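Local coordinates for protein cycloalternan-forming enzyme (Listeria monocytogenes serovar 1/2a, PDB 5F7U) that belongs to glycosyl hydrolase family 31, joining a mutarotase-like beta-sandwich domain to a TIM barrel and a family 6 carbohydrate-binding module, and binds glycans at several sites, at residues Y120-T125 against T139-D144; D132-N137 against Y178-T183; P147-S152 against L159-S164; A184-V189 against E197-P202; T216-T221 against N240-P245. The protein carries 1 engineered substitution. One frame throughout, in Å; residues are numbered along the deposited sequence.

Contact 1: residues Y120-T125 against T139-D144; sequences YVQDVT and TATAGD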
# COMPACT_ATOMS: atom_id res chain seq x y z
N TYR A 120 -9.26 -28.30 -22.34
CA TYR A 120 -8.08 -28.25 -21.47
C TYR A 120 -6.90 -28.89 -22.15
O TYR A 120 -7.07 -29.67 -23.06
CB TYR A 120 -8.33 -28.97 -20.14
CG TYR A 120 -9.47 -28.40 -19.32
CD1 TYR A 120 -9.24 -27.37 -18.41
CD2 TYR A 120 -10.78 -28.92 -19.44
CE1 TYR A 120 -10.27 -26.84 -17.64
CE2 TYR A 120 -11.82 -28.39 -18.69
CZ TYR A 120 -11.55 -27.36 -17.79
OH TYR A 120 -12.58 -26.84 -17.03
N VAL A 121 -5.71 -28.52 -21.72
CA VAL A 121 -4.49 -29.20 -22.15
C VAL A 121 -4.58 -30.64 -21.64
O VAL A 121 -4.90 -30.87 -20.47
CB VAL A 121 -3.22 -28.50 -21.60
CG1 VAL A 121 -1.98 -29.33 -21.87
CG2 VAL A 121 -3.06 -27.11 -22.22
N GLN A 122 -4.30 -31.59 -22.54
CA GLN A 122 -4.18 -33.00 -22.16
C GLN A 122 -2.71 -33.34 -21.91
O GLN A 122 -2.26 -33.27 -20.77
CB GLN A 122 -4.85 -33.92 -23.20
CG GLN A 122 -4.67 -35.43 -22.96
CD GLN A 122 -5.11 -35.88 -21.58
OE1 GLN A 122 -6.19 -35.50 -21.10
NE2 GLN A 122 -4.30 -36.73 -20.94
N ASP A 123 -1.97 -33.68 -22.98
CA ASP A 123 -0.57 -34.09 -22.89
C ASP A 123 0.39 -33.15 -23.61
O ASP A 123 0.00 -32.48 -24.56
CB ASP A 123 -0.39 -35.49 -23.51
CG ASP A 123 -1.18 -36.57 -22.79
OD1 ASP A 123 -1.55 -36.39 -21.62
OD2 ASP A 123 -1.44 -37.62 -23.40
N VAL A 124 1.64 -33.16 -23.17
CA VAL A 124 2.76 -32.61 -23.96
C VAL A 124 3.17 -33.69 -24.96
O VAL A 124 3.56 -34.79 -24.55
CB VAL A 124 3.96 -32.22 -23.07
CG1 VAL A 124 5.13 -31.71 -23.92
CG2 VAL A 124 3.55 -31.18 -22.03
N THR A 125 3.08 -33.39 -26.26
CA THR A 125 3.46 -34.35 -27.29
C THR A 125 4.89 -34.14 -27.77
O THR A 125 5.53 -35.09 -28.21
CB THR A 125 2.49 -34.34 -28.49
OG1 THR A 125 2.46 -33.04 -29.08
CG2 THR A 125 1.10 -34.69 -28.04
N THR A 139 -1.69 -31.70 -26.79
CA THR A 139 -3.02 -32.16 -27.22
C THR A 139 -4.06 -31.51 -26.31
O THR A 139 -3.71 -30.97 -25.25
CB THR A 139 -3.19 -33.68 -27.18
OG1 THR A 139 -2.72 -34.17 -25.92
CG2 THR A 139 -2.40 -34.31 -28.31
N ALA A 140 -5.31 -31.53 -26.74
CA ALA A 140 -6.42 -30.96 -25.99
C ALA A 140 -7.42 -32.05 -25.61
O ALA A 140 -7.54 -33.08 -26.29
CB ALA A 140 -7.10 -29.86 -26.80
N THR A 141 -8.14 -31.83 -24.52
CA THR A 141 -9.13 -32.80 -24.04
C THR A 141 -10.38 -32.90 -24.92
O THR A 141 -11.06 -33.91 -24.90
CB THR A 141 -9.58 -32.47 -22.61
OG1 THR A 141 -10.13 -31.14 -22.59
CG2 THR A 141 -8.45 -32.57 -21.63
N ALA A 142 -10.67 -31.83 -25.66
CA ALA A 142 -11.81 -31.74 -26.57
C ALA A 142 -11.48 -30.76 -27.66
O ALA A 142 -10.57 -29.94 -27.50
CB ALA A 142 -13.08 -31.30 -25.82
N GLY A 143 -12.22 -30.81 -28.77
CA GLY A 143 -12.01 -29.86 -29.86
C GLY A 143 -10.86 -30.24 -30.77
O GLY A 143 -10.16 -31.23 -30.52
N ASP A 144 -10.65 -29.45 -31.81
CA ASP A 144 -9.63 -29.75 -32.83
C ASP A 144 -8.43 -28.80 -32.85
O ASP A 144 -7.72 -28.71 -33.85
CB ASP A 144 -10.27 -29.85 -34.22
CG ASP A 144 -11.01 -28.58 -34.63
OD1 ASP A 144 -10.78 -27.49 -34.02
OD2 ASP A 144 -11.85 -28.67 -35.56
O HOH W 1 -2.89 -36.84 -25.92
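The open end of a beta hairpin, where strand 106-129 meets strand 134-140, is held here by backbone and threonine hydroxyls. Val-121 and Ala-140 form an antiparallel non-hydrogen-bonded pair with diverging side chains. On one side of it Gln-122 N donates almost straight to Thr-139 O (2.8 Å, 172°), entering from above the carbonyl plane. On the other, Thr-141 N meets Tyr-120 O in the carbonyl plane at 2.8 Å, and the hydroxyl of Thr-141 stands where a strand carbonyl would accept: Tyr-120 N donates to Thr-141 OG1 at 3.0 Å. Both Thr-139 and Thr-141 set OG1 in the crowded position between backbone N and carbonyl carbon (chi1 48° and 58°), which turns the hydroxyls to the partner strand. Thr-139 OG1 accepts from Asp-123 N, while Thr-139 N returns a bond to Asp-123 O at 2.9 Å. Further out, Gln-122 bends at chi2 and NE2 reaches Asp-123 OD1, to which Ser-201 OG hydrogen-bonds weakly. A water donates to Asp-123 OD2 and sits 2.7 Å from Thr-139 OG1.

Contact 2: residues D132-N137 against Y178-T183; sequences DSITLN and YTVEDT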
# COMPACT_ATOMS: atom_id res chain seq x y z
N ASP A 132 15.89 -19.14 -26.65
CA ASP A 132 15.43 -17.99 -25.85
C ASP A 132 13.99 -18.21 -25.40
O ASP A 132 13.33 -17.30 -24.86
CB ASP A 132 15.55 -16.69 -26.66
CG ASP A 132 14.73 -16.71 -27.97
OD1 ASP A 132 14.13 -17.74 -28.33
OD2 ASP A 132 14.70 -15.65 -28.65
N SER A 133 13.50 -19.43 -25.64
CA SER A 133 12.11 -19.81 -25.37
C SER A 133 11.95 -21.29 -25.64
O SER A 133 12.63 -21.85 -26.50
CB SER A 133 11.16 -19.02 -26.29
OG SER A 133 9.85 -19.55 -26.20
N ILE A 134 11.01 -21.91 -24.91
CA ILE A 134 10.70 -23.33 -25.12
C ILE A 134 9.22 -23.44 -25.50
O ILE A 134 8.37 -22.81 -24.87
CB ILE A 134 10.96 -24.14 -23.83
CG1 ILE A 134 12.44 -24.05 -23.43
CG2 ILE A 134 10.57 -25.61 -24.03
CD1 ILE A 134 12.69 -24.54 -22.02
N THR A 135 8.91 -24.24 -26.52
CA THR A 135 7.52 -24.51 -26.89
C THR A 135 7.15 -25.89 -26.42
O THR A 135 7.85 -26.87 -26.71
CB THR A 135 7.36 -24.49 -28.43
OG1 THR A 135 7.79 -23.22 -28.92
CG2 THR A 135 5.90 -24.78 -28.87
N LEU A 136 6.02 -25.99 -25.72
CA LEU A 136 5.44 -27.30 -25.43
C LEU A 136 4.25 -27.49 -26.36
O LEU A 136 3.27 -26.77 -26.26
CB LEU A 136 4.99 -27.38 -23.96
CG LEU A 136 6.02 -27.00 -22.87
CD1 LEU A 136 5.40 -27.15 -21.48
CD2 LEU A 136 7.27 -27.86 -22.95
N ASN A 137 4.38 -28.43 -27.30
CA ASN A 137 3.27 -28.77 -28.19
C ASN A 137 2.34 -29.71 -27.46
O ASN A 137 2.80 -30.72 -26.89
CB ASN A 137 3.82 -29.39 -29.47
CG ASN A 137 4.55 -28.38 -30.33
OD1 ASN A 137 3.97 -27.39 -30.77
ND2 ASN A 137 5.82 -28.62 -30.58
N TYR A 178 19.26 -21.15 -19.38
CA TYR A 178 18.58 -22.33 -18.84
C TYR A 178 19.13 -23.59 -19.48
O TYR A 178 19.78 -23.54 -20.53
CB TYR A 178 17.05 -22.22 -19.03
CG TYR A 178 16.61 -22.11 -20.48
CD1 TYR A 178 16.44 -23.27 -21.26
CD2 TYR A 178 16.35 -20.87 -21.06
CE1 TYR A 178 16.05 -23.17 -22.60
CE2 TYR A 178 15.95 -20.76 -22.40
CZ TYR A 178 15.79 -21.91 -23.15
OH TYR A 178 15.39 -21.86 -24.47
N THR A 179 18.88 -24.73 -18.84
CA THR A 179 19.18 -26.03 -19.43
C THR A 179 17.93 -26.89 -19.41
O THR A 179 17.02 -26.67 -18.60
CB THR A 179 20.39 -26.73 -18.77
OG1 THR A 179 20.15 -26.88 -17.37
CG2 THR A 179 21.63 -25.90 -18.92
N VAL A 180 17.86 -27.84 -20.34
CA VAL A 180 16.66 -28.66 -20.49
C VAL A 180 17.09 -30.12 -20.40
O VAL A 180 18.10 -30.51 -21.00
CB VAL A 180 15.97 -28.41 -21.86
CG1 VAL A 180 14.71 -29.26 -22.02
CG2 VAL A 180 15.60 -26.94 -22.03
N GLU A 181 16.32 -30.90 -19.65
CA GLU A 181 16.44 -32.34 -19.62
C GLU A 181 15.10 -32.91 -20.08
O GLU A 181 14.13 -32.92 -19.32
CB GLU A 181 16.78 -32.81 -18.20
CG GLU A 181 16.93 -34.32 -18.05
CD GLU A 181 18.25 -34.86 -18.58
OE1 GLU A 181 19.00 -34.11 -19.25
OE2 GLU A 181 18.53 -36.05 -18.32
N ASP A 182 15.05 -33.33 -21.34
CA ASP A 182 13.81 -33.80 -21.97
C ASP A 182 13.84 -35.32 -22.04
O ASP A 182 14.79 -35.91 -22.55
CB ASP A 182 13.70 -33.19 -23.38
CG ASP A 182 12.38 -33.47 -24.05
OD1 ASP A 182 11.43 -33.92 -23.38
OD2 ASP A 182 12.28 -33.20 -25.27
N THR A 183 12.81 -35.95 -21.48
CA THR A 183 12.69 -37.41 -21.45
C THR A 183 11.30 -37.82 -21.95
O THR A 183 10.46 -36.96 -22.20
CB THR A 183 12.92 -37.99 -20.03
OG1 THR A 183 11.77 -37.77 -19.21
CG2 THR A 183 14.16 -37.39 -19.36
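Tyr-178 carries this face-to-face contact between layers of the beta sandwich, its CG in the crowded position between backbone N and carbonyl carbon (chi1 61°). Its first side-chain bond points toward segment 132-137, though the backbones lie too far apart for strand pairing. Ile-134 comes down past the ring in the opposite direction: with CG1 anti to the carbonyl carbon (chi1 -60°) and the chain extended to CD1, its CD1 lies 3.7 Å from Tyr-178 CE1. The same methyl meets Val-180 tip to tip, CD1 of Ile-134 to CG2 of Val-180 being 3.8 Å; Val-180 presents that branch by keeping CG1 anti to N. At the far end of the ring, Ser-133 N makes a weak, bent bond to Tyr-178 OH (3.3 Å, 121°), near the ring plane. The stronger partner of this hydroxyl is Asp-129 OD1. Around the contact, strand 134-140 runs between strands 106-129 and 148-153, while strand 179-182 pairs with strand 186-190, whose Val-189 also touches Ile-134 and whose Val-187 packs on Val-180.

Contact 3: residues P147-S152 against L159-S164; sequences PKLYLS and LRMELS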
# COMPACT_ATOMS: atom_id res chain seq x y z
N PRO A 147 -2.88 -26.85 -29.31
CA PRO A 147 -2.31 -25.84 -28.39
C PRO A 147 -0.80 -25.85 -28.25
O PRO A 147 -0.15 -26.90 -28.42
CB PRO A 147 -2.97 -26.12 -27.05
CG PRO A 147 -3.68 -27.40 -27.18
CD PRO A 147 -3.78 -27.79 -28.61
N LYS A 148 -0.25 -24.67 -27.99
CA LYS A 148 1.17 -24.53 -27.68
C LYS A 148 1.30 -23.69 -26.44
O LYS A 148 0.67 -22.63 -26.35
CB LYS A 148 1.89 -23.82 -28.82
CG LYS A 148 2.01 -24.65 -30.09
CD LYS A 148 2.57 -23.77 -31.19
CE LYS A 148 2.51 -24.45 -32.56
NZ LYS A 148 3.74 -25.27 -32.76
N LEU A 149 2.09 -24.18 -25.49
CA LEU A 149 2.45 -23.41 -24.30
C LEU A 149 3.91 -23.00 -24.41
O LEU A 149 4.79 -23.85 -24.53
CB LEU A 149 2.23 -24.22 -23.04
CG LEU A 149 2.59 -23.53 -21.72
CD1 LEU A 149 1.75 -22.27 -21.47
CD2 LEU A 149 2.40 -24.51 -20.57
N TYR A 150 4.16 -21.70 -24.33
CA TYR A 150 5.52 -21.17 -24.44
C TYR A 150 6.05 -20.78 -23.09
O TYR A 150 5.38 -20.09 -22.33
CB TYR A 150 5.51 -19.92 -25.31
CG TYR A 150 5.07 -20.18 -26.70
CD1 TYR A 150 5.98 -20.61 -27.67
CD2 TYR A 150 3.74 -19.98 -27.08
CE1 TYR A 150 5.57 -20.85 -28.97
CE2 TYR A 150 3.33 -20.21 -28.38
CZ TYR A 150 4.24 -20.65 -29.31
OH TYR A 150 3.84 -20.86 -30.60
N LEU A 151 7.29 -21.19 -22.82
CA LEU A 151 7.97 -20.85 -21.57
C LEU A 151 9.15 -19.98 -21.91
O LEU A 151 9.91 -20.28 -22.83
CB LEU A 151 8.46 -22.11 -20.86
CG LEU A 151 7.53 -23.31 -20.69
CD1 LEU A 151 8.24 -24.45 -19.97
CD2 LEU A 151 6.27 -22.93 -19.93
N SER A 152 9.31 -18.90 -21.14
CA SER A 152 10.48 -18.05 -21.25
C SER A 152 10.83 -17.51 -19.87
O SER A 152 10.02 -17.57 -18.94
CB SER A 152 10.24 -16.89 -22.24
OG SER A 152 9.13 -16.09 -21.85
N LEU A 159 9.55 -16.88 -14.26
CA LEU A 159 9.10 -17.70 -15.39
C LEU A 159 7.85 -17.10 -16.01
O LEU A 159 6.92 -16.74 -15.29
CB LEU A 159 8.82 -19.12 -14.91
CG LEU A 159 8.16 -20.12 -15.87
CD1 LEU A 159 9.12 -20.50 -17.00
CD2 LEU A 159 7.69 -21.35 -15.12
N ARG A 160 7.82 -17.01 -17.33
CA ARG A 160 6.65 -16.52 -18.05
C ARG A 160 6.03 -17.65 -18.85
O ARG A 160 6.72 -18.35 -19.59
CB ARG A 160 7.06 -15.39 -19.02
CG ARG A 160 5.89 -14.67 -19.65
CD ARG A 160 6.43 -13.70 -20.68
NE ARG A 160 5.40 -12.82 -21.20
CZ ARG A 160 5.67 -11.81 -22.03
NH1 ARG A 160 6.92 -11.57 -22.43
NH2 ARG A 160 4.67 -11.03 -22.44
N MET A 161 4.72 -17.82 -18.71
CA MET A 161 3.96 -18.80 -19.50
C MET A 161 3.03 -18.11 -20.46
O MET A 161 2.29 -17.23 -20.06
CB MET A 161 3.06 -19.62 -18.56
CG MET A 161 3.60 -20.97 -18.24
SD MET A 161 4.99 -20.81 -17.13
CE MET A 161 4.07 -20.46 -15.62
N GLU A 162 3.04 -18.54 -21.73
CA GLU A 162 2.18 -17.94 -22.73
C GLU A 162 1.49 -19.07 -23.47
O GLU A 162 2.15 -19.92 -24.09
CB GLU A 162 2.96 -17.04 -23.69
CG GLU A 162 3.47 -15.77 -23.03
CD GLU A 162 4.41 -15.02 -23.95
OE1 GLU A 162 5.61 -15.37 -24.04
OE2 GLU A 162 3.92 -14.09 -24.61
N LEU A 163 0.17 -19.12 -23.33
CA LEU A 163 -0.59 -20.23 -23.94
C LEU A 163 -1.34 -19.70 -25.16
O LEU A 163 -2.10 -18.72 -25.06
CB LEU A 163 -1.58 -20.81 -22.92
CG LEU A 163 -2.53 -21.88 -23.50
CD1 LEU A 163 -1.80 -23.21 -23.76
CD2 LEU A 163 -3.73 -22.05 -22.57
N SER A 164 -1.14 -20.39 -26.29
CA SER A 164 -1.90 -20.18 -27.53
C SER A 164 -2.77 -21.43 -27.77
O SER A 164 -2.25 -22.44 -28.27
CB SER A 164 -0.91 -20.01 -28.71
OG SER A 164 -1.59 -19.87 -29.95
O HOH W 2 6.87 -17.30 -22.65
O HOH W 3 9.39 -13.42 -22.22
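Six backbone hydrogen bonds join strands 148-153 and 158-164, two each for Lys-148 with Ser-164, Tyr-150 with Glu-162 and Ser-152 with Arg-160. The shortest runs from Tyr-150 N to Glu-162 O (2.7 Å, 174°), in the carbonyl plane. The face bearing Ser-152, Arg-160 and Glu-162 is polar, and two waters serve it. One is placed to donate to Glu-162 OE1 at 2.7 Å, though it has more acceptors around it than protons; Ser-152 OG is 2.7 Å from each water, and Arg-160 NH1 donates to the second in the guanidinium plane. Arg-160 NE and Glu-162 OE1 form a long salt bridge (3.8 Å), charges only, the oxygen lying well out of the guanidinium plane; His-172 ND1 bonds Glu-162 OE2, and Asp-334 pairs with Arg-160 NH2. Tyr-150 OH bonds Glu-169 O and Ser-164 OG bonds Glu-169 OE1. The opposite face is apolar: Leu-151 CD2 lies 3.7 Å from Met-161 CG, which Leu-149 CD1 also touches. Such a two-faced hairpin suits a beta sandwich, consistent with family 31's mutarotase-like domain.

Contact 4: residues A184-V189 against E197-P202; sequences AEKVTV and EIQKSP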
# COMPACT_ATOMS: atom_id res chain seq x y z
N ALA A 184 11.05 -39.13 -22.06
CA ALA A 184 9.77 -39.63 -22.56
C ALA A 184 8.58 -39.15 -21.73
O ALA A 184 7.53 -38.81 -22.28
CB ALA A 184 9.79 -41.15 -22.64
N GLU A 185 8.77 -39.09 -20.42
CA GLU A 185 7.68 -38.84 -19.48
C GLU A 185 7.66 -37.43 -18.91
O GLU A 185 6.64 -37.00 -18.37
CB GLU A 185 7.70 -39.85 -18.33
CG GLU A 185 7.78 -41.31 -18.75
CD GLU A 185 9.21 -41.86 -18.82
OE1 GLU A 185 10.18 -41.09 -19.10
OE2 GLU A 185 9.37 -43.08 -18.58
N LYS A 186 8.78 -36.72 -19.01
CA LYS A 186 8.98 -35.49 -18.23
C LYS A 186 9.98 -34.57 -18.92
O LYS A 186 10.90 -35.03 -19.57
CB LYS A 186 9.52 -35.89 -16.86
CG LYS A 186 9.55 -34.78 -15.82
CD LYS A 186 10.30 -35.29 -14.60
CE LYS A 186 10.21 -34.28 -13.48
NZ LYS A 186 10.81 -34.84 -12.24
N VAL A 187 9.79 -33.26 -18.78
CA VAL A 187 10.81 -32.30 -19.18
C VAL A 187 11.10 -31.41 -17.98
O VAL A 187 10.17 -30.96 -17.31
CB VAL A 187 10.43 -31.50 -20.47
CG1 VAL A 187 9.06 -30.84 -20.35
CG2 VAL A 187 11.51 -30.49 -20.84
N THR A 188 12.39 -31.20 -17.70
CA THR A 188 12.82 -30.34 -16.60
C THR A 188 13.62 -29.19 -17.17
O THR A 188 14.54 -29.41 -17.95
CB THR A 188 13.64 -31.12 -15.56
OG1 THR A 188 12.84 -32.22 -15.09
CG2 THR A 188 14.04 -30.22 -14.37
N VAL A 189 13.24 -27.98 -16.77
CA VAL A 189 13.89 -26.75 -17.21
C VAL A 189 14.53 -26.10 -15.99
O VAL A 189 13.85 -25.82 -15.01
CB VAL A 189 12.90 -25.80 -17.90
CG1 VAL A 189 13.61 -24.59 -18.49
CG2 VAL A 189 12.15 -26.54 -19.00
N GLU A 197 9.60 -28.53 -13.29
CA GLU A 197 9.39 -29.95 -13.57
C GLU A 197 8.03 -30.13 -14.21
O GLU A 197 7.00 -29.85 -13.58
CB GLU A 197 9.44 -30.77 -12.29
CG GLU A 197 10.80 -30.82 -11.62
CD GLU A 197 10.80 -31.69 -10.38
OE1 GLU A 197 10.24 -32.81 -10.41
OE2 GLU A 197 11.37 -31.24 -9.37
N ILE A 198 8.03 -30.60 -15.46
CA ILE A 198 6.78 -30.72 -16.23
C ILE A 198 6.56 -32.19 -16.60
O ILE A 198 7.29 -32.73 -17.42
CB ILE A 198 6.80 -29.83 -17.50
CG1 ILE A 198 6.99 -28.35 -17.12
CG2 ILE A 198 5.53 -30.00 -18.33
CD1 ILE A 198 7.64 -27.56 -18.22
N GLN A 199 5.56 -32.82 -15.98
CA GLN A 199 5.12 -34.15 -16.43
C GLN A 199 4.41 -33.99 -17.77
O GLN A 199 3.75 -32.97 -18.00
CB GLN A 199 4.22 -34.84 -15.39
CG GLN A 199 4.93 -35.26 -14.09
CD GLN A 199 6.08 -36.28 -14.25
OE1 GLN A 199 6.09 -37.13 -15.16
NE2 GLN A 199 7.05 -36.20 -13.34
N LYS A 200 4.59 -34.96 -18.67
CA LYS A 200 4.04 -34.84 -20.01
C LYS A 200 2.66 -35.47 -20.21
O LYS A 200 1.91 -35.02 -21.05
CB LYS A 200 5.00 -35.41 -21.05
CG LYS A 200 6.27 -34.60 -21.21
CD LYS A 200 7.06 -35.17 -22.36
CE LYS A 200 8.32 -34.37 -22.62
NZ LYS A 200 9.06 -34.98 -23.77
N SER A 201 2.34 -36.51 -19.45
CA SER A 201 1.11 -37.25 -19.68
C SER A 201 0.49 -37.72 -18.36
O SER A 201 0.90 -38.75 -17.83
CB SER A 201 1.38 -38.43 -20.62
OG SER A 201 0.18 -39.14 -20.90
N PRO A 202 -0.49 -36.99 -17.82
CA PRO A 202 -0.97 -35.71 -18.37
C PRO A 202 -0.03 -34.55 -18.05
O PRO A 202 0.79 -34.65 -17.11
CB PRO A 202 -2.33 -35.53 -17.68
CG PRO A 202 -2.18 -36.25 -16.39
CD PRO A 202 -1.34 -37.46 -16.70
O HOH W 4 4.08 -38.14 -17.76
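Glu-185 O is the best-held polar atom of this hairpin end, gripped by two groups: Lys-200 N at 2.9 Å, arriving from above the carbonyl plane, and a water 2.9 Å away that is placed to donate, although it has more acceptors in reach than protons. The same water accepts from Ser-201 N, so it carries the pairing one residue past the point where direct backbone bonds stop. Next along the ladder, Val-187 and Ile-198 form a hydrogen-bonded antiparallel pair; Val-187 N meets Ile-198 O in the carbonyl plane, and Ile-198 N returns the bond to Val-187 O nearly along the C=O axis at 2.9 Å. On the face shared by Lys-186, Glu-197 and Gln-199, the fully stretched Lys-186 crosses the side chains of Gln-199 and Glu-197 obliquely, so that NZ reaches Glu-197 OE1 in a salt bridge of 2.8 Å. The ammonium approaches from above the carboxylate plane. On the face of Val-187 and Ile-198 the contact is apolar: Val-187 CG1, in the crowded position between N and carbonyl carbon, lies beside Ile-198 CB at 3.8 Å. Lys-200 is likewise extended, its stem running along Glu-185 and Lys-186 and its NZ bound to Asp-182 and Thr-183 O. Strand 186-190 lies between strands 179-182 and 194-200, the latter continuing to strand 203-209, while Val-187 and Lys-200 pack on Val-127 of strand 106-129.

Contact 5: residues T216-T221 against N240-P245; sequences TSEYTT and NNFMTP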
# COMPACT_ATOMS: atom_id res chain seq x y z
N THR A 216 5.18 -23.69 -6.07
CA THR A 216 3.77 -23.97 -6.36
C THR A 216 3.66 -24.96 -7.49
O THR A 216 4.65 -25.26 -8.17
CB THR A 216 2.94 -22.67 -6.62
OG1 THR A 216 1.53 -22.96 -6.50
CG2 THR A 216 3.27 -22.03 -7.98
N SER A 217 2.46 -25.48 -7.71
CA SER A 217 2.30 -26.48 -8.75
C SER A 217 0.88 -26.46 -9.19
O SER A 217 -0.00 -26.03 -8.45
CB SER A 217 2.63 -27.88 -8.22
OG SER A 217 1.83 -28.21 -7.10
N GLU A 218 0.66 -26.96 -10.41
CA GLU A 218 -0.70 -27.12 -10.89
C GLU A 218 -1.44 -28.23 -10.17
O GLU A 218 -0.81 -29.12 -9.55
CB GLU A 218 -0.68 -27.35 -12.40
CG GLU A 218 -0.37 -26.07 -13.19
CD GLU A 218 0.05 -26.38 -14.63
OE1 GLU A 218 0.24 -27.56 -14.96
OE2 GLU A 218 0.20 -25.42 -15.42
N TYR A 219 -2.76 -28.17 -10.23
CA TYR A 219 -3.60 -29.13 -9.52
C TYR A 219 -3.31 -30.57 -10.00
O TYR A 219 -2.99 -30.78 -11.17
CB TYR A 219 -5.08 -28.76 -9.60
CG TYR A 219 -5.87 -29.31 -8.44
CD1 TYR A 219 -5.69 -28.80 -7.14
CD2 TYR A 219 -6.78 -30.35 -8.62
CE1 TYR A 219 -6.40 -29.32 -6.06
CE2 TYR A 219 -7.51 -30.87 -7.54
CZ TYR A 219 -7.31 -30.36 -6.26
OH TYR A 219 -8.03 -30.87 -5.20
N THR A 220 -3.38 -31.51 -9.05
CA THR A 220 -2.81 -32.86 -9.19
C THR A 220 -3.53 -33.73 -10.20
O THR A 220 -2.95 -34.68 -10.72
CB THR A 220 -2.72 -33.63 -7.84
OG1 THR A 220 -1.89 -34.78 -7.99
CG2 THR A 220 -4.12 -34.08 -7.35
N THR A 221 -4.80 -33.42 -10.46
CA THR A 221 -5.59 -34.21 -11.38
C THR A 221 -5.28 -33.76 -12.80
O THR A 221 -5.76 -34.36 -13.77
CB THR A 221 -7.11 -34.09 -11.10
OG1 THR A 221 -7.48 -32.71 -11.09
CG2 THR A 221 -7.47 -34.74 -9.76
N ASN A 240 -6.44 -21.50 -15.08
CA ASN A 240 -5.53 -22.53 -14.59
C ASN A 240 -5.82 -22.79 -13.11
O ASN A 240 -6.45 -21.96 -12.43
CB ASN A 240 -4.06 -22.18 -14.85
CG ASN A 240 -3.17 -23.43 -14.96
OD1 ASN A 240 -3.63 -24.56 -14.73
ND2 ASN A 240 -1.91 -23.24 -15.32
N ASN A 241 -5.40 -23.96 -12.64
CA ASN A 241 -5.73 -24.45 -11.31
C ASN A 241 -4.49 -25.02 -10.68
O ASN A 241 -3.74 -25.73 -11.34
CB ASN A 241 -6.80 -25.55 -11.41
CG ASN A 241 -8.11 -25.02 -11.99
OD1 ASN A 241 -9.00 -24.59 -11.26
ND2 ASN A 241 -8.21 -25.02 -13.32
N PHE A 242 -4.31 -24.71 -9.40
CA PHE A 242 -3.07 -24.97 -8.68
C PHE A 242 -3.34 -25.63 -7.33
O PHE A 242 -4.41 -25.41 -6.75
CB PHE A 242 -2.32 -23.64 -8.48
CG PHE A 242 -2.02 -22.92 -9.79
CD1 PHE A 242 -0.84 -23.21 -10.50
CD2 PHE A 242 -2.91 -21.99 -10.32
CE1 PHE A 242 -0.56 -22.57 -11.71
CE2 PHE A 242 -2.64 -21.35 -11.54
CZ PHE A 242 -1.46 -21.64 -12.22
N MET A 243 -2.39 -26.44 -6.86
CA MET A 243 -2.52 -27.11 -5.57
C MET A 243 -1.99 -26.19 -4.49
O MET A 243 -0.93 -25.59 -4.67
CB MET A 243 -1.70 -28.40 -5.56
CG MET A 243 -1.86 -29.20 -4.27
SD MET A 243 -1.43 -30.89 -4.64
CE MET A 243 -2.82 -31.23 -5.70
N THR A 244 -2.71 -26.09 -3.37
CA THR A 244 -2.28 -25.24 -2.26
C THR A 244 -2.46 -25.91 -0.89
O THR A 244 -3.57 -26.33 -0.55
CB THR A 244 -2.95 -23.84 -2.30
OG1 THR A 244 -2.65 -23.14 -1.08
CG2 THR A 244 -4.50 -23.96 -2.48
N PRO A 245 -1.37 -25.99 -0.10
CA PRO A 245 -1.44 -26.57 1.25
C PRO A 245 -2.28 -25.68 2.18
O PRO A 245 -2.45 -24.49 1.92
CB PRO A 245 0.03 -26.61 1.70
CG PRO A 245 0.68 -25.52 0.93
CD PRO A 245 -0.02 -25.47 -0.40
O HOH W 5 0.71 -23.52 -3.87
O HOH W 6 1.73 -26.73 -4.81
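Asn-240 ND2 donates to Glu-218 OE2 in a nearly straight bond (3.0 Å, 170°), in the plane of the amide but from above that of the carboxylate. Tyr-203 OH also bonds this oxygen, and Met-205 N bonds Glu-218 OE1, so the buried carboxylate has several donors. Asn-240 OD1 turns back to accept from Asn-241 N at 2.8 Å. Between the backbones, Met-243 N reaches Ser-217 O and Tyr-219 N reaches Asn-241 O (both 2.9 Å), flanking the close pair of Glu-218 and Phe-242, whose CA atoms are 3.9 Å apart. Two waters donate to Met-243 O, one accepting from Thr-216 OG1, itself bonded to Tyr-319 OH, and the other beside Ser-217 OG. Farther out, Met-243 starts anti to N (chi1 -176°) and bends at chi3 (-68°), laying CE over a face of Tyr-219 and tightly against Thr-220 CB, at 3.2 Å. In this hairpin of the mutarotase-like domain, strand 214-229 is flanked by strand 203-209, and strand 235-243 by strand 318-327, whose Phe-321 packs on Phe-242.

From the N terminus, contact 1 closes first, bringing strand 134-140 back onto strand 106-129. Contact 2 shares strand 134-140 and crosses contact 1 along the chain, since its first segment falls between the two of contact 1; its long loop, ending at 178-183, encloses the short hairpin of contact 3. Contacts 4 and 5 follow in series, each closing a later hairpin. Strand 148-153 pairs with strand 134-140, linking contacts 2 and 3, and strand 179-182 pairs with strand 186-190, linking contacts 2 and 4. Val-124 N probably bonds Lys-200 O, joining contacts 1 and 4. Contact 5 touches none of the others, but its strand 214-229 pairs with strand 106-129 of contact 1.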